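Local coordinates for protein F420-reducing hydrogenase, subunit beta (Methanothermobacter marburgensis, PDB 4OMF) that carries FAD and an iron-sulfur cluster and, as the beta subunit of an F420-reducing hydrogenase, probably passes electrons from hydrogen oxidation to coenzyme F420, at residues Ala48-Pro59 and Thr74-Met84. Numbering follows the deposited sequence. Where two conformers were deposited one is given.
With FAD (flavin-adenine dinucleotide), chain R.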
loop_
_atom_site.group_PDB
_atom_site.type_symbol
_atom_site.label_atom_id
_atom_site.label_comp_id
_atom_site.label_asym_id
_atom_site.label_seq_id
_atom_site.Cartn_x
_atom_site.Cartn_y
_atom_site.Cartn_z
ATOM N N ALA C 48 -27.566 -8.734 10.358
ATOM C CA ALA C 48 -27.445 -8.701 8.902
ATOM C C ALA C 48 -28.684 -8.090 8.266
ATOM O O ALA C 48 -29.646 -8.802 8.000
ATOM C CB ALA C 48 -27.208 -10.113 8.351
ATOM N N GLY C 49 -28.659 -6.780 8.030
ATOM C CA GLY C 49 -29.821 -6.072 7.520
ATOM C C GLY C 49 -29.827 -5.996 6.005
ATOM O O GLY C 49 -28.894 -6.464 5.352
ATOM N N PRO C 50 -30.888 -5.405 5.434
ATOM C CA PRO C 50 -31.015 -5.314 3.973
ATOM C C PRO C 50 -29.859 -4.519 3.386
ATOM O O PRO C 50 -29.362 -3.604 4.045
ATOM C CB PRO C 50 -32.347 -4.576 3.773
ATOM C CG PRO C 50 -33.088 -4.743 5.082
ATOM C CD PRO C 50 -32.020 -4.780 6.136
ATOM N N GLY C 51 -29.430 -4.874 2.176
ATOM C CA GLY C 51 -28.316 -4.206 1.515
ATOM C C GLY C 51 -28.750 -3.548 0.214
ATOM O O GLY C 51 -29.903 -3.157 0.073
ATOM N N GLU C 52 -27.830 -3.457 -0.745
ATOM C CA GLU C 52 -28.090 -2.742 -1.998
ATOM C C GLU C 52 -28.459 -3.669 -3.161
ATOM O O GLU C 52 -28.822 -3.202 -4.238
ATOM C CB GLU C 52 -26.877 -1.883 -2.379
ATOM C CG GLU C 52 -25.526 -2.522 -2.089
ATOM C CD GLU C 52 -24.359 -1.587 -2.386
ATOM O OE1 GLU C 52 -24.536 -0.646 -3.194
ATOM O OE2 GLU C 52 -23.266 -1.792 -1.807
ATOM N N GLU C 53 -28.367 -4.976 -2.936
ATOM C CA GLU C 53 -28.859 -5.977 -3.888
ATOM C C GLU C 53 -29.766 -6.967 -3.155
ATOM O O GLU C 53 -29.611 -7.169 -1.952
ATOM C CB GLU C 53 -27.693 -6.715 -4.563
ATOM C CG GLU C 53 -26.653 -5.803 -5.206
ATOM C CD GLU C 53 -27.182 -5.078 -6.425
ATOM O OE1 GLU C 53 -28.139 -5.587 -7.054
ATOM O OE2 GLU C 53 -26.652 -3.994 -6.751
ATOM N N PHE C 54 -30.721 -7.565 -3.869
ATOM C CA PHE C 54 -31.592 -8.571 -3.253
ATOM C C PHE C 54 -30.758 -9.718 -2.678
ATOM O O PHE C 54 -29.888 -10.245 -3.375
ATOM C CB PHE C 54 -32.591 -9.121 -4.278
ATOM C CG PHE C 54 -33.603 -8.110 -4.733
ATOM C CD1 PHE C 54 -34.629 -7.721 -3.892
ATOM C CD2 PHE C 54 -33.527 -7.551 -5.998
ATOM C CE1 PHE C 54 -35.568 -6.785 -4.306
ATOM C CE2 PHE C 54 -34.469 -6.608 -6.416
ATOM C CZ PHE C 54 -35.482 -6.231 -5.566
ATOM N N TRP C 55 -31.040 -10.093 -1.428
ATOM C CA TRP C 55 -30.376 -11.196 -0.720
ATOM C C TRP C 55 -28.871 -10.983 -0.566
ATOM O O TRP C 55 -28.103 -11.938 -0.461
ATOM C CB TRP C 55 -30.659 -12.533 -1.424
ATOM C CG TRP C 55 -32.105 -12.798 -1.418
ATOM C CD1 TRP C 55 -32.988 -12.597 -2.446
ATOM C CD2 TRP C 55 -32.881 -13.197 -0.292
ATOM N NE1 TRP C 55 -34.267 -12.891 -2.032
ATOM C CE2 TRP C 55 -34.229 -13.258 -0.712
ATOM C CE3 TRP C 55 -32.567 -13.524 1.034
ATOM C CZ2 TRP C 55 -35.267 -13.634 0.147
ATOM C CZ3 TRP C 55 -33.600 -13.903 1.885
ATOM C CH2 TRP C 55 -34.934 -13.944 1.436
ATOM N N LYS C 56 -28.458 -9.720 -0.549
ATOM C CA LYS C 56 -27.056 -9.379 -0.323
ATOM C C LYS C 56 -27.018 -8.433 0.874
ATOM O O LYS C 56 -27.009 -7.215 0.703
ATOM C CB LYS C 56 -26.448 -8.724 -1.579
ATOM C CG LYS C 56 -24.925 -8.767 -1.635
ATOM C CD LYS C 56 -24.453 -8.340 -3.019
ATOM C CE LYS C 56 -22.960 -8.557 -3.200
ATOM N NZ LYS C 56 -22.162 -7.501 -2.501
ATOM N N PRO C 57 -27.002 -8.989 2.086
ATOM C CA PRO C 57 -27.227 -8.164 3.276
ATOM C C PRO C 57 -26.028 -7.290 3.618
ATOM O O PRO C 57 -24.934 -7.485 3.102
ATOM C CB PRO C 57 -27.476 -9.194 4.381
ATOM C CG PRO C 57 -26.695 -10.416 3.925
ATOM C CD PRO C 57 -26.830 -10.417 2.404
ATOM N N GLN C 58 -26.257 -6.314 4.487
ATOM C CA GLN C 58 -25.174 -5.508 5.045
ATOM C C GLN C 58 -25.324 -5.458 6.565
ATOM O O GLN C 58 -26.437 -5.259 7.086
ATOM C CB GLN C 58 -25.180 -4.096 4.442
ATOM C CG GLN C 58 -24.773 -4.063 2.962
ATOM C CD GLN C 58 -23.264 -4.263 2.749
ATOM O OE1 GLN C 58 -22.451 -4.028 3.657
ATOM N NE2 GLN C 58 -22.889 -4.696 1.544
ATOM N N PRO C 59 -24.214 -5.635 7.284
ATOM C CA PRO C 59 -24.265 -5.489 8.746
ATOM C C PRO C 59 -24.751 -4.108 9.114
ATOM O O PRO C 59 -24.409 -3.125 8.441
ATOM C CB PRO C 59 -22.814 -5.694 9.186
ATOM C CG PRO C 59 -22.177 -6.451 8.041
ATOM C CD PRO C 59 -22.861 -5.960 6.803
ATOM N N THR C 74 -32.774 -15.790 6.904
ATOM C CA THR C 74 -31.393 -16.102 6.531
ATOM C C THR C 74 -31.016 -15.685 5.105
ATOM O O THR C 74 -31.779 -15.850 4.171
ATOM C CB THR C 74 -31.116 -17.613 6.658
ATOM O OG1 THR C 74 -31.412 -18.032 7.990
ATOM C CG2 THR C 74 -29.653 -17.938 6.352
ATOM N N LYS C 75 -29.811 -15.161 4.965
ATOM C CA LYS C 75 -29.209 -14.933 3.661
ATOM C C LYS C 75 -27.953 -15.790 3.586
ATOM O O LYS C 75 -27.052 -15.595 4.388
ATOM C CB LYS C 75 -28.871 -13.451 3.463
ATOM C CG LYS C 75 -30.099 -12.518 3.556
ATOM C CD LYS C 75 -30.325 -12.087 5.003
ATOM C CE LYS C 75 -31.650 -11.370 5.182
ATOM N NZ LYS C 75 -31.887 -10.964 6.624
ATOM N N TYR C 76 -27.893 -16.744 2.651
ATOM C CA TYR C 76 -26.731 -17.635 2.615
ATOM C C TYR C 76 -25.574 -17.032 1.817
ATOM O O TYR C 76 -25.083 -17.639 0.866
ATOM C CB TYR C 76 -27.106 -19.009 2.052
ATOM C CG TYR C 76 -28.116 -19.729 2.915
ATOM C CD1 TYR C 76 -27.764 -20.214 4.182
ATOM C CD2 TYR C 76 -29.419 -19.933 2.469
ATOM C CE1 TYR C 76 -28.685 -20.872 4.977
ATOM C CE2 TYR C 76 -30.352 -20.587 3.262
ATOM C CZ TYR C 76 -29.981 -21.055 4.513
ATOM O OH TYR C 76 -30.915 -21.698 5.286
ATOM N N THR C 77 -25.160 -15.826 2.211
ATOM C CA THR C 77 -23.963 -15.209 1.666
ATOM C C THR C 77 -23.349 -14.325 2.746
ATOM O O THR C 77 -23.810 -14.298 3.910
ATOM C CB THR C 77 -24.253 -14.420 0.359
ATOM O OG1 THR C 77 -23.016 -13.985 -0.241
ATOM C CG2 THR C 77 -25.123 -13.208 0.628
ATOM N N PHE C 78 -22.273 -13.630 2.403
ATOM C CA PHE C 78 -21.494 -12.935 3.420
ATOM C C PHE C 78 -22.210 -11.736 4.021
ATOM O O PHE C 78 -22.782 -10.918 3.305
ATOM C CB PHE C 78 -20.154 -12.457 2.840
ATOM C CG PHE C 78 -19.391 -13.523 2.109
ATOM C CD1 PHE C 78 -18.941 -13.310 0.818
ATOM C CD2 PHE C 78 -19.108 -14.739 2.717
ATOM C CE1 PHE C 78 -18.227 -14.288 0.138
ATOM C CE2 PHE C 78 -18.412 -15.719 2.044
ATOM C CZ PHE C 78 -17.966 -15.493 0.744
ATOM N N SER C 79 -22.154 -11.631 5.345
ATOM C CA SER C 79 -22.508 -10.415 6.058
ATOM C C SER C 79 -21.502 -10.338 7.187
ATOM O O SER C 79 -21.663 -11.007 8.198
ATOM C CB SER C 79 -23.936 -10.448 6.592
ATOM O OG SER C 79 -24.243 -9.256 7.308
ATOM N N PRO C 80 -20.418 -9.569 6.995
ATOM C CA PRO C 80 -19.330 -9.613 7.982
ATOM C C PRO C 80 -19.710 -8.832 9.229
ATOM O O PRO C 80 -19.209 -7.718 9.438
ATOM C CB PRO C 80 -18.154 -8.949 7.251
ATOM C CG PRO C 80 -18.574 -8.857 5.797
ATOM C CD PRO C 80 -20.073 -8.740 5.834
ATOM N N ASN C 81 -20.578 -9.421 10.046
ATOM C CA ASN C 81 -21.194 -8.717 11.170
ATOM C C ASN C 81 -20.204 -8.152 12.164
ATOM O O ASN C 81 -20.480 -7.130 12.775
ATOM C CB ASN C 81 -22.166 -9.646 11.921
ATOM C CG ASN C 81 -23.463 -9.845 11.183
ATOM O OD1 ASN C 81 -23.675 -9.278 10.115
ATOM N ND2 ASN C 81 -24.353 -10.644 11.757
ATOM N N VAL C 82 -19.058 -8.812 12.331
ATOM C CA VAL C 82 -18.079 -8.340 13.299
ATOM C C VAL C 82 -17.612 -6.934 12.959
ATOM O O VAL C 82 -17.269 -6.181 13.871
ATOM C CB VAL C 82 -16.854 -9.289 13.388
ATOM C CG1 VAL C 82 -15.898 -8.881 14.524
ATOM C CG2 VAL C 82 -17.331 -10.715 13.603
ATOM N N MET C 83 -17.609 -6.565 11.678
ATOM C CA MET C 83 -17.077 -5.252 11.266
ATOM C C MET C 83 -17.775 -4.053 11.928
ATOM O O MET C 83 -17.198 -2.971 12.000
ATOM C CB MET C 83 -17.153 -5.098 9.740
ATOM C CG MET C 83 -18.542 -4.779 9.203
ATOM S SD MET C 83 -18.623 -4.833 7.370
ATOM C CE MET C 83 -17.438 -3.517 7.062
ATOM N N MET C 84 -19.018 -4.218 12.385
ATOM C CA MET C 84 -19.758 -3.070 12.921
ATOM C C MET C 84 -19.749 -2.962 14.452
ATOM O O MET C 84 -20.288 -2.012 14.997
ATOM C CB MET C 84 -21.218 -3.111 12.448
ATOM C CG MET C 84 -21.380 -2.997 10.940
ATOM S SD MET C 84 -20.887 -1.361 10.380
ATOM C CE MET C 84 -21.991 -0.364 11.386
HETATM P PA FAD R . -34.487 -14.963 12.686
HETATM O O1A FAD R . -34.936 -15.345 11.299
HETATM O O2A FAD R . -35.407 -14.378 13.716
HETATM O O5B FAD R . -33.269 -13.950 12.522
HETATM C C5B FAD R . -32.180 -14.417 11.714
HETATM C C4B FAD R . -30.933 -13.636 12.131
HETATM O O4B FAD R . -29.810 -14.116 11.389
HETATM C C3B FAD R . -31.106 -12.156 11.811
HETATM O O3B FAD R . -30.758 -11.329 12.932
HETATM C C2B FAD R . -30.115 -11.930 10.678
HETATM O O2B FAD R . -29.539 -10.617 10.760
HETATM C C1B FAD R . -29.073 -13.012 10.890
HETATM N N9A FAD R . -28.439 -13.363 9.607
HETATM C C8A FAD R . -29.084 -13.721 8.483
HETATM N N7A FAD R . -28.203 -13.992 7.491
HETATM C C5A FAD R . -26.960 -13.799 8.014
HETATM C C6A FAD R . -25.574 -13.889 7.500
HETATM N N6A FAD R . -25.317 -14.233 6.210
HETATM N N1A FAD R . -24.583 -13.619 8.366
HETATM C C2A FAD R . -24.810 -13.240 9.642
HETATM N N3A FAD R . -26.047 -13.122 10.180
HETATM C C4A FAD R . -27.129 -13.390 9.408
HETATM N N1 FAD R . -28.908 -23.485 10.428
HETATM C C2 FAD R . -28.677 -24.834 10.683
HETATM O O2 FAD R . -29.489 -25.458 11.397
HETATM N N3 FAD R . -27.581 -25.453 10.101
HETATM C C4 FAD R . -26.694 -24.741 9.319
HETATM O O4 FAD R . -25.697 -25.330 8.846
HETATM C C4X FAD R . -27.256 -23.650 8.556
HETATM N N5 FAD R . -26.310 -22.972 7.632
HETATM C C5X FAD R . -26.259 -21.521 7.849
HETATM C C6 FAD R . -25.334 -20.841 7.039
HETATM C C7 FAD R . -25.342 -19.441 6.995
HETATM C C7M FAD R . -24.335 -18.695 6.131
HETATM C C8 FAD R . -26.292 -18.758 7.750
HETATM C C8M FAD R . -26.408 -17.245 7.783
HETATM C C9 FAD R . -27.235 -19.435 8.554
HETATM C C9A FAD R . -27.283 -20.834 8.536
HETATM N N10 FAD R . -28.158 -21.523 9.415
HETATM C C10 FAD R . -28.270 -22.900 9.358
HETATM C "C1'" FAD R . -28.945 -20.855 10.470
HETATM C "C2'" FAD R . -30.356 -20.511 10.072
HETATM O "O2'" FAD R . -30.585 -20.495 8.738
HETATM C "C3'" FAD R . -30.879 -19.507 10.806
HETATM O "O3'" FAD R . -30.361 -18.290 10.514
HETATM C "C4'" FAD R . -31.068 -19.769 12.291
HETATM O "O4'" FAD R . -31.807 -20.985 12.536
HETATM C "C5'" FAD R . -31.752 -18.580 12.974
HETATM O "O5'" FAD R . -33.137 -18.581 12.663
HETATM P P FAD R . -34.184 -17.754 13.547
HETATM O O1P FAD R . -33.915 -18.117 14.991
HETATM O O2P FAD R . -35.570 -17.962 13.010
HETATM O O3P FAD R . -33.687 -16.219 13.332
HETATM O O HOH W 1 -23.909 -9.592 1.528
#
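Lys75 reaches over to Pro57 and Trp55, and its chain is worth following outward. Lys75 CB rests 3.8 Å from Pro57 CG. Lys75 CG, set anti to the carbonyl carbon (chi1 -60°), meets the edge of the Trp55 indole at CE3, 3.7 Å away. The chain then bends at chi2, 89°, which brings CD beside N7A of the FAD adenine. Lys75 NZ finally makes a weak hydrogen bond to Ala48 O at 3.4 Å, while its stronger partner is Gly73 O. This is part of the FAD pocket: Lys75 N donates to adenine N7A, almost straight at 170°, Lys75 O accepts from FAD N6A at 2.9 Å, and Ala48 N donates to the ribose hydroxyl O2B. Farther along, Ser79 OG lies over Ala48 CB and donates to Asn81 OD1 at 2.9 Å, while Asn81 ND2 bonds Val100 O and lies beside FAD C2A, 3.4 Å away. A leucine in place of Asn81 would probably leave Ser79 OG without its acceptor and Val100 O without this donor. Pro59 closes this end, its CB against Met84 CG and its CG near Pro80 CD. The hairpin of strands 44-51 and 56-62, the latter outermost in the mixed sheet, thus packs on the loop between helices 65-70 and 85-89, with helix 140-150 touching Thr77 and helix 103-114 touching Asn81.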